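Local coordinates for protein sialidase B (Streptococcus pneumoniae serotype 4, PDB 4XJW) that cleaves terminal sialic acids from alpha-2,3-, alpha-2,6- and alpha-2,8-linked glycans, glycoproteins and glycolipids as a family 33 glycosidase, at residues F195-P209 and S221-S233. The protein carries 1 engineered substitution. Residues are numbered along the deposited sequence; the frame is centred on the assembly and turned at random.
Sequences FQSGDSTQANYFRIP and SSIDARYGGTHDS. With DMS (dimethyl sulfoxide), chain C.
Tyr205 and Arg207 pair with Arg226 and Asp224 in an antiparallel hairpin of the catalytic beta-propeller. Arg226 N donates to Tyr205 O (2.8 Å), and Arg207 and Asp224 exchange both backbone bonds; the return from Tyr205 N to Arg226 O is weak. Phe206 and Ala225 meet on one sheet face. In the flanking apolar contacts, Ile223 CG2 sits squarely over the Phe195 ring, 3.4 Å from its centroid: a chi1 of -164° sets CG2 between backbone N and carbonyl carbon, and CG1 anti to N, against Arg207 O. From the loops, Ala203 CB lies on the face of Tyr227, whose OH donates to Thr201 O (2.7 Å). On the Arg226 side of the sheet, Gly229 CA covers one face of Tyr205, and Arg207 CB lies over one face of the extended Arg226's guanidinium (3.7 Å from NE). NE and NH2 grip Asp224 OD2 side-on, NH1 holds Thr230 O and salt-bridges Asp232 OD1 (2.8 Å), and NH2 reaches a dimethyl sulfoxide oxygen, all near the guanidinium plane. Arg207 bends away toward Glu631, its salt-bridge partner, beside Tyr615 and Arg581. By similarity Arg207 binds substrate and Asp232 is the proton acceptor; Arg226 probably acts as a second-shell residue that helps to orient the Asp232 carboxylate.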
ATOM      1  N   PHE A 195       2.190   6.436   7.091  1.00  9.33           N
ATOM      2  CA  PHE A 195       1.107   5.651   7.666  1.00 10.11           C
ATOM      3  C   PHE A 195       1.710   4.380   8.237  1.00 10.21           C
ATOM      4  O   PHE A 195       2.625   3.805   7.641  1.00 10.43           O
ATOM      5  CB  PHE A 195       0.096   5.305   6.564  1.00 10.22           C
ATOM      6  CG  PHE A 195      -0.423   6.512   5.834  1.00 10.47           C
ATOM      7  CD1 PHE A 195      -1.455   7.274   6.377  1.00 10.59           C
ATOM      8  CD2 PHE A 195       0.132   6.901   4.618  1.00  8.55           C
ATOM      9  CE1 PHE A 195      -1.940   8.416   5.726  1.00  8.32           C
ATOM     10  CE2 PHE A 195      -0.352   8.038   3.943  1.00  6.62           C
ATOM     11  CZ  PHE A 195      -1.392   8.782   4.488  1.00  8.89           C
ATOM     12  N   GLN A 196       1.241   3.943   9.399  1.00  9.82           N
ATOM     13  CA  GLN A 196       1.836   2.750   9.991  1.00  9.94           C
ATOM     14  C   GLN A 196       0.874   2.058  10.931  1.00 10.34           C
ATOM     15  O   GLN A 196      -0.035   2.683  11.450  1.00 10.93           O
ATOM     16  CB  GLN A 196       3.137   3.098  10.723  1.00 10.84           C
ATOM     17  CG  GLN A 196       2.953   4.082  11.870  1.00 12.17           C
ATOM     18  CD  GLN A 196       4.194   4.918  12.104  1.00 13.66           C
ATOM     19  OE1 GLN A 196       5.202   4.425  12.592  1.00 20.23           O
ATOM     20  NE2 GLN A 196       4.126   6.200  11.737  1.00 19.16           N
ATOM     21  N   SER A 197       1.073   0.759  11.134  1.00  9.48           N
ATOM     22  CA  SER A 197       0.231  -0.012  12.050  1.00 10.36           C
ATOM     23  C   SER A 197       0.160   0.600  13.442  1.00 11.48           C
ATOM     24  O   SER A 197       1.182   0.936  14.034  1.00 14.16           O
ATOM     25  CB  SER A 197       0.759  -1.435  12.167  1.00 10.90           C
ATOM     26  OG  SER A 197       0.735  -2.082  10.924  1.00 11.71           O
ATOM     27  N   GLY A 198      -1.052   0.749  13.961  1.00 12.30           N
ATOM     28  CA  GLY A 198      -1.225   1.258  15.312  1.00 12.38           C
ATOM     29  C   GLY A 198      -1.392   2.761  15.378  1.00 13.59           C
ATOM     30  O   GLY A 198      -1.569   3.341  16.461  1.00 15.02           O
ATOM     31  N   ASP A 199      -1.326   3.413  14.220  1.00 11.28           N
ATOM     32  CA  ASP A 199      -1.623   4.838  14.166  1.00 11.08           C
ATOM     33  C   ASP A 199      -3.119   5.146  14.301  1.00 11.78           C
ATOM     34  O   ASP A 199      -3.930   4.259  14.570  1.00 11.53           O
ATOM     35  CB  ASP A 199      -0.986   5.513  12.931  1.00 11.87           C
ATOM     36  CG  ASP A 199      -1.651   5.142  11.603  1.00 13.57           C
ATOM     37  OD1 ASP A 199      -2.741   4.536  11.594  1.00 11.89           O
ATOM     38  OD2 ASP A 199      -1.073   5.507  10.543  1.00 12.23           O
ATOM     39  N   SER A 200      -3.469   6.413  14.111  1.00 11.73           N
ATOM     40  CA  SER A 200      -4.848   6.877  14.284  1.00 11.59           C
ATOM     41  C   SER A 200      -5.886   6.186  13.395  1.00 13.18           C
ATOM     42  O   SER A 200      -7.081   6.221  13.704  1.00 14.39           O
ATOM     43  CB  SER A 200      -4.911   8.375  14.012  1.00 10.62           C
ATOM     44  OG  SER A 200      -4.419   8.655  12.716  1.00 12.48           O
ATOM     45  N   THR A 201      -5.453   5.584  12.288  1.00 12.88           N
ATOM     46  CA  THR A 201      -6.397   4.910  11.392  1.00 11.29           C
ATOM     47  C   THR A 201      -6.879   3.585  11.964  1.00 11.46           C
ATOM     48  O   THR A 201      -7.985   3.137  11.649  1.00 11.26           O
ATOM     49  CB  THR A 201      -5.818   4.636   9.979  1.00 12.01           C
ATOM     50  OG1 THR A 201      -4.793   3.632  10.041  1.00 11.99           O
ATOM     51  CG2 THR A 201      -5.273   5.909   9.348  1.00 13.54           C
ATOM     52  N   GLN A 202      -6.043   2.982  12.808  1.00  9.70           N
ATOM     53  CA  GLN A 202      -6.254   1.633  13.333  1.00  9.50           C
ATOM     54  C   GLN A 202      -6.382   0.559  12.254  1.00 12.40           C
ATOM     55  O   GLN A 202      -6.834  -0.556  12.521  1.00 14.61           O
ATOM     56  CB  GLN A 202      -7.425   1.599  14.319  1.00 13.28           C
ATOM     57  CG  GLN A 202      -7.120   2.365  15.602  1.00 13.62           C
ATOM     58  CD  GLN A 202      -6.033   1.709  16.443  1.00 17.62           C
ATOM     59  OE1 GLN A 202      -4.892   2.186  16.507  1.00 19.83           O
ATOM     60  NE2 GLN A 202      -6.387   0.626  17.119  1.00 18.77           N
ATOM     61  N   ALA A 203      -5.956   0.881  11.039  1.00  9.82           N
ATOM     62  CA  ALA A 203      -5.802  -0.173  10.047  1.00  9.82           C
ATOM     63  C   ALA A 203      -4.429  -0.781  10.198  1.00  8.42           C
ATOM     64  O   ALA A 203      -3.439  -0.077  10.403  1.00 13.36           O
ATOM     65  CB  ALA A 203      -5.978   0.372   8.642  1.00 10.43           C
ATOM     66  N   ASN A 204      -4.356  -2.097  10.082  1.00 10.69           N
ATOM     67  CA  ASN A 204      -3.075  -2.769  10.169  1.00  9.25           C
ATOM     68  C   ASN A 204      -2.365  -2.830   8.822  1.00  9.51           C
ATOM     69  O   ASN A 204      -1.194  -3.201   8.763  1.00 10.57           O
ATOM     70  CB  ASN A 204      -3.257  -4.180  10.747  1.00  9.92           C
ATOM     71  CG  ASN A 204      -1.974  -4.750  11.353  1.00 13.21           C
ATOM     72  OD1 ASN A 204      -1.104  -4.015  11.839  1.00 12.37           O
ATOM     73  ND2 ASN A 204      -1.857  -6.076  11.333  1.00 12.11           N
ATOM     74  N   TYR A 205      -3.061  -2.445   7.745  1.00  9.55           N
ATOM     75  CA  TYR A 205      -2.511  -2.571   6.385  1.00  8.42           C
ATOM     76  C   TYR A 205      -2.761  -1.311   5.575  1.00  9.24           C
ATOM     77  O   TYR A 205      -3.741  -0.604   5.811  1.00  8.75           O
ATOM     78  CB  TYR A 205      -3.093  -3.801   5.673  1.00  8.87           C
ATOM     79  CG  TYR A 205      -2.964  -5.037   6.531  1.00  9.47           C
ATOM     80  CD1 TYR A 205      -1.765  -5.756   6.573  1.00  8.26           C
ATOM     81  CD2 TYR A 205      -4.000  -5.417   7.370  1.00 10.80           C
ATOM     82  CE1 TYR A 205      -1.622  -6.864   7.403  1.00 10.38           C
ATOM     83  CE2 TYR A 205      -3.871  -6.515   8.202  1.00 11.01           C
ATOM     84  CZ  TYR A 205      -2.690  -7.221   8.220  1.00  8.46           C
ATOM     85  OH  TYR A 205      -2.579  -8.287   9.068  1.00 11.70           O
ATOM     86  N   PHE A 206      -1.867  -1.031   4.630  1.00  8.87           N
ATOM     87  CA  PHE A 206      -1.996   0.145   3.769  1.00  7.03           C
ATOM     88  C   PHE A 206      -1.614  -0.228   2.361  1.00  9.20           C
ATOM     89  O   PHE A 206      -0.731  -1.066   2.154  1.00  9.53           O
ATOM     90  CB  PHE A 206      -1.105   1.292   4.259  1.00  9.51           C
ATOM     91  CG  PHE A 206      -1.450   1.750   5.630  1.00  9.02           C
ATOM     92  CD1 PHE A 206      -2.479   2.657   5.829  1.00  8.24           C
ATOM     93  CD2 PHE A 206      -0.795   1.219   6.727  1.00  9.41           C
ATOM     94  CE1 PHE A 206      -2.834   3.044   7.097  1.00 10.57           C
ATOM     95  CE2 PHE A 206      -1.128   1.622   8.008  1.00 10.05           C
ATOM     96  CZ  PHE A 206      -2.160   2.525   8.195  1.00  9.92           C
ATOM     97  N   ARG A 207      -2.288   0.388   1.392  1.00  9.45           N
ATOM     98  CA  ARG A 207      -1.991   0.163  -0.021  1.00  8.19           C
ATOM     99  C   ARG A 207      -2.361   1.424  -0.780  1.00 10.50           C
ATOM    100  O   ARG A 207      -3.108   2.277  -0.282  1.00 10.61           O
ATOM    101  CB  ARG A 207      -2.776  -1.024  -0.623  1.00  8.59           C
ATOM    102  CG  ARG A 207      -2.163  -2.437  -0.384  1.00 10.75           C
ATOM    103  CD  ARG A 207      -2.318  -3.343  -1.626  1.00 17.29           C
ATOM    104  NE  ARG A 207      -1.574  -2.900  -2.800  1.00 17.16           N
ATOM    105  CZ  ARG A 207      -1.742  -3.391  -4.033  1.00 16.75           C
ATOM    106  NH1 ARG A 207      -2.641  -4.348  -4.244  1.00 19.34           N
ATOM    107  NH2 ARG A 207      -1.009  -2.922  -5.065  1.00 15.72           N
ATOM    108  N   ILE A 208      -1.839   1.528  -1.996  1.00  7.84           N
ATOM    109  CA  ILE A 208      -2.239   2.556  -2.958  1.00  8.86           C
ATOM    110  C   ILE A 208      -1.877   3.987  -2.507  1.00  6.61           C
ATOM    111  O   ILE A 208      -2.754   4.824  -2.313  1.00  8.57           O
ATOM    112  CB  ILE A 208      -3.760   2.505  -3.298  1.00  8.89           C
ATOM    113  CG1 ILE A 208      -4.312   1.074  -3.330  1.00  9.58           C
ATOM    114  CG2 ILE A 208      -4.008   3.144  -4.647  1.00  7.28           C
ATOM    115  CD1 ILE A 208      -3.628   0.151  -4.338  1.00 12.44           C
ATOM    116  N   PRO A 209      -0.578   4.272  -2.358  1.00  7.34           N
ATOM    117  CA  PRO A 209      -0.132   5.588  -1.879  1.00  9.01           C
ATOM    118  C   PRO A 209      -0.245   6.660  -2.949  1.00  9.51           C
ATOM    119  O   PRO A 209      -0.126   6.374  -4.151  1.00  9.54           O
ATOM    120  CB  PRO A 209       1.349   5.356  -1.593  1.00  9.97           C
ATOM    121  CG  PRO A 209       1.744   4.245  -2.540  1.00  8.87           C
ATOM    122  CD  PRO A 209       0.548   3.346  -2.584  1.00  9.69           C
ATOM    123  N   SER A 221      -0.372  13.473   1.277  1.00  8.32           N
ATOM    124  CA  SER A 221      -0.408  12.065   0.868  1.00  7.98           C
ATOM    125  C   SER A 221      -1.748  11.470   1.224  1.00  6.66           C
ATOM    126  O   SER A 221      -2.280  11.722   2.296  1.00  8.71           O
ATOM    127  CB  SER A 221       0.716  11.278   1.562  1.00  9.06           C
ATOM    128  OG  SER A 221       0.618   9.869   1.319  1.00 10.40           O
ATOM    129  N   SER A 222      -2.300  10.670   0.315  1.00  8.19           N
ATOM    130  CA  SER A 222      -3.459   9.837   0.651  1.00 10.20           C
ATOM    131  C   SER A 222      -3.137   8.360   0.468  1.00 10.45           C
ATOM    132  O   SER A 222      -2.122   8.006  -0.148  1.00  9.42           O
ATOM    133  CB  SER A 222      -4.717  10.230  -0.132  1.00  9.42           C
ATOM    134  OG  SER A 222      -4.573  10.025  -1.523  1.00 12.34           O
ATOM    135  N   ILE A 223      -3.989   7.508   1.033  1.00  8.08           N
ATOM    136  CA  ILE A 223      -3.720   6.075   1.096  1.00  7.65           C
ATOM    137  C   ILE A 223      -5.010   5.323   1.362  1.00 10.23           C
ATOM    138  O   ILE A 223      -5.957   5.882   1.924  1.00  8.63           O
ATOM    139  CB  ILE A 223      -2.675   5.774   2.212  1.00 10.74           C
ATOM    140  CG1 ILE A 223      -2.078   4.376   2.067  1.00 13.54           C
ATOM    141  CG2 ILE A 223      -3.286   5.850   3.597  1.00  9.19           C
ATOM    142  CD1 ILE A 223      -0.662   4.378   1.697  1.00 13.16           C
ATOM    143  N   ASP A 224      -5.056   4.069   0.922  1.00  8.42           N
ATOM    144  CA  ASP A 224      -6.063   3.116   1.386  1.00  6.96           C
ATOM    145  C   ASP A 224      -5.617   2.593   2.745  1.00  7.75           C
ATOM    146  O   ASP A 224      -4.547   1.993   2.850  1.00  7.82           O
ATOM    147  CB  ASP A 224      -6.118   1.893   0.464  1.00  8.19           C
ATOM    148  CG  ASP A 224      -6.897   2.110  -0.826  1.00 10.63           C
ATOM    149  OD1 ASP A 224      -7.024   3.238  -1.342  1.00 14.96           O
ATOM    150  OD2 ASP A 224      -7.358   1.076  -1.360  1.00 13.19           O
ATOM    151  N   ALA A 225      -6.427   2.837   3.773  1.00  9.06           N
ATOM    152  CA  ALA A 225      -6.247   2.243   5.083  1.00  6.04           C
ATOM    153  C   ALA A 225      -7.062   0.945   5.010  1.00  8.05           C
ATOM    154  O   ALA A 225      -8.292   0.984   5.016  1.00  9.67           O
ATOM    155  CB  ALA A 225      -6.786   3.174   6.164  1.00  9.82           C
ATOM    156  N   ARG A 226      -6.375  -0.188   4.897  1.00  8.58           N
ATOM    157  CA  ARG A 226      -7.054  -1.449   4.626  1.00  8.65           C
ATOM    158  C   ARG A 226      -7.122  -2.302   5.888  1.00  8.91           C
ATOM    159  O   ARG A 226      -6.093  -2.635   6.496  1.00  9.02           O
ATOM    160  CB  ARG A 226      -6.371  -2.182   3.466  1.00 11.28           C
ATOM    161  CG  ARG A 226      -6.386  -1.397   2.148  1.00  9.49           C
ATOM    162  CD  ARG A 226      -6.305  -2.317   0.940  1.00 12.34           C
ATOM    163  NE  ARG A 226      -6.466  -1.570  -0.305  1.00  8.54           N
ATOM    164  CZ  ARG A 226      -6.408  -2.115  -1.513  1.00 10.64           C
ATOM    165  NH1 ARG A 226      -6.187  -3.421  -1.641  1.00 13.03           N
ATOM    166  NH2 ARG A 226      -6.576  -1.354  -2.585  1.00 10.23           N
ATOM    167  N   TYR A 227      -8.344  -2.645   6.290  1.00  9.03           N
ATOM    168  CA  TYR A 227      -8.542  -3.287   7.588  1.00 10.39           C
ATOM    169  C   TYR A 227      -8.519  -4.812   7.533  1.00 10.89           C
ATOM    170  O   TYR A 227      -7.994  -5.441   8.452  1.00 10.58           O
ATOM    171  CB  TYR A 227      -9.823  -2.766   8.266  1.00 10.45           C
ATOM    172  CG  TYR A 227      -9.732  -1.297   8.579  1.00  8.91           C
ATOM    173  CD1 TYR A 227     -10.005  -0.341   7.598  1.00 10.95           C
ATOM    174  CD2 TYR A 227      -9.333  -0.860   9.841  1.00  9.65           C
ATOM    175  CE1 TYR A 227      -9.891   1.016   7.869  1.00  9.28           C
ATOM    176  CE2 TYR A 227      -9.213   0.507  10.125  1.00 10.88           C
ATOM    177  CZ  TYR A 227      -9.501   1.428   9.130  1.00 12.39           C
ATOM    178  OH  TYR A 227      -9.395   2.779   9.381  1.00 12.55           O
ATOM    179  N   GLY A 228      -9.079  -5.375   6.461  1.00 10.41           N
ATOM    180  CA  GLY A 228      -9.227  -6.818   6.303  1.00 10.91           C
ATOM    181  C   GLY A 228      -8.078  -7.420   5.516  1.00 12.15           C
ATOM    182  O   GLY A 228      -8.265  -7.998   4.432  1.00 11.57           O
ATOM    183  N   GLY A 229      -6.872  -7.301   6.061  1.00 11.67           N
ATOM    184  CA  GLY A 229      -5.686  -7.675   5.314  1.00  7.96           C
ATOM    185  C   GLY A 229      -5.473  -6.695   4.169  1.00  9.31           C
ATOM    186  O   GLY A 229      -6.060  -5.612   4.156  1.00  9.81           O
ATOM    187  N   THR A 230      -4.662  -7.080   3.190  1.00  8.38           N
ATOM    188  CA  THR A 230      -4.339  -6.201   2.061  1.00 10.06           C
ATOM    189  C   THR A 230      -5.300  -6.313   0.877  1.00 11.32           C
ATOM    190  O   THR A 230      -5.123  -5.613  -0.120  1.00 12.60           O
ATOM    191  CB  THR A 230      -2.899  -6.406   1.586  1.00 10.50           C
ATOM    192  OG1 THR A 230      -2.665  -7.806   1.368  1.00 10.23           O
ATOM    193  CG2 THR A 230      -1.909  -5.876   2.612  1.00 11.34           C
ATOM    194  N   HIS A 231      -6.315  -7.179   0.989  1.00  9.08           N
ATOM    195  CA  HIS A 231      -7.246  -7.428  -0.119  1.00 10.81           C
ATOM    196  C   HIS A 231      -7.919  -6.164  -0.669  1.00 11.93           C
ATOM    197  O   HIS A 231      -8.300  -5.261   0.093  1.00 10.84           O
ATOM    198  CB  HIS A 231      -8.372  -8.372   0.306  1.00 12.06           C
ATOM    199  CG  HIS A 231      -7.921  -9.733   0.722  1.00 11.36           C
ATOM    200  ND1 HIS A 231      -7.058 -10.506  -0.027  1.00 10.13           N
ATOM    201  CD2 HIS A 231      -8.246 -10.480   1.808  1.00 11.76           C
ATOM    202  CE1 HIS A 231      -6.862 -11.663   0.581  1.00 11.20           C
ATOM    203  NE2 HIS A 231      -7.576 -11.671   1.695  1.00  9.11           N
ATOM    204  N   ASP A 232      -8.093  -6.114  -1.988  1.00 10.63           N
ATOM    205  CA  ASP A 232      -8.954  -5.104  -2.586  1.00  9.77           C
ATOM    206  C   ASP A 232     -10.392  -5.335  -2.110  1.00 11.37           C
ATOM    207  O   ASP A 232     -10.717  -6.410  -1.590  1.00 13.09           O
ATOM    208  CB  ASP A 232      -8.988  -5.205  -4.118  1.00 12.20           C
ATOM    209  CG  ASP A 232      -7.649  -4.941  -4.786  1.00 16.77           C
ATOM    210  OD1 ASP A 232      -6.677  -4.566  -4.115  1.00 15.14           O
ATOM    211  OD2 ASP A 232      -7.584  -5.145  -6.025  1.00 23.45           O
ATOM    212  N   SER A 233     -11.259  -4.357  -2.334  1.00 11.00           N
ATOM    213  CA  SER A 233     -12.699  -4.525  -2.120  1.00 10.09           C
ATOM    214  C   SER A 233     -13.201  -5.790  -2.838  1.00 12.12           C
ATOM    215  O   SER A 233     -12.676  -6.112  -3.901  1.00 13.36           O
ATOM    216  CB  SER A 233     -13.443  -3.304  -2.650  1.00  9.80           C
ATOM    217  OG  SER A 233     -13.003  -2.125  -1.995  1.00 12.33           O
TER
HETATM  218  S   DMS C 702      -5.805  -1.395  -6.906  1.00 18.55           S
HETATM  219  O   DMS C 702      -6.554  -1.057  -5.648  1.00 16.37           O
HETATM  220  C1  DMS C 702      -4.671  -2.760  -6.528  1.00 14.40           C
HETATM  221  C2  DMS C 702      -6.958  -2.301  -7.974  1.00 19.32           C
HETATM  222  O   HOH W   1      -6.623  -3.987  10.480  1.00 11.44           O
HETATM  223  O   HOH W   2      -5.527   5.353  -2.219  1.00 13.99           O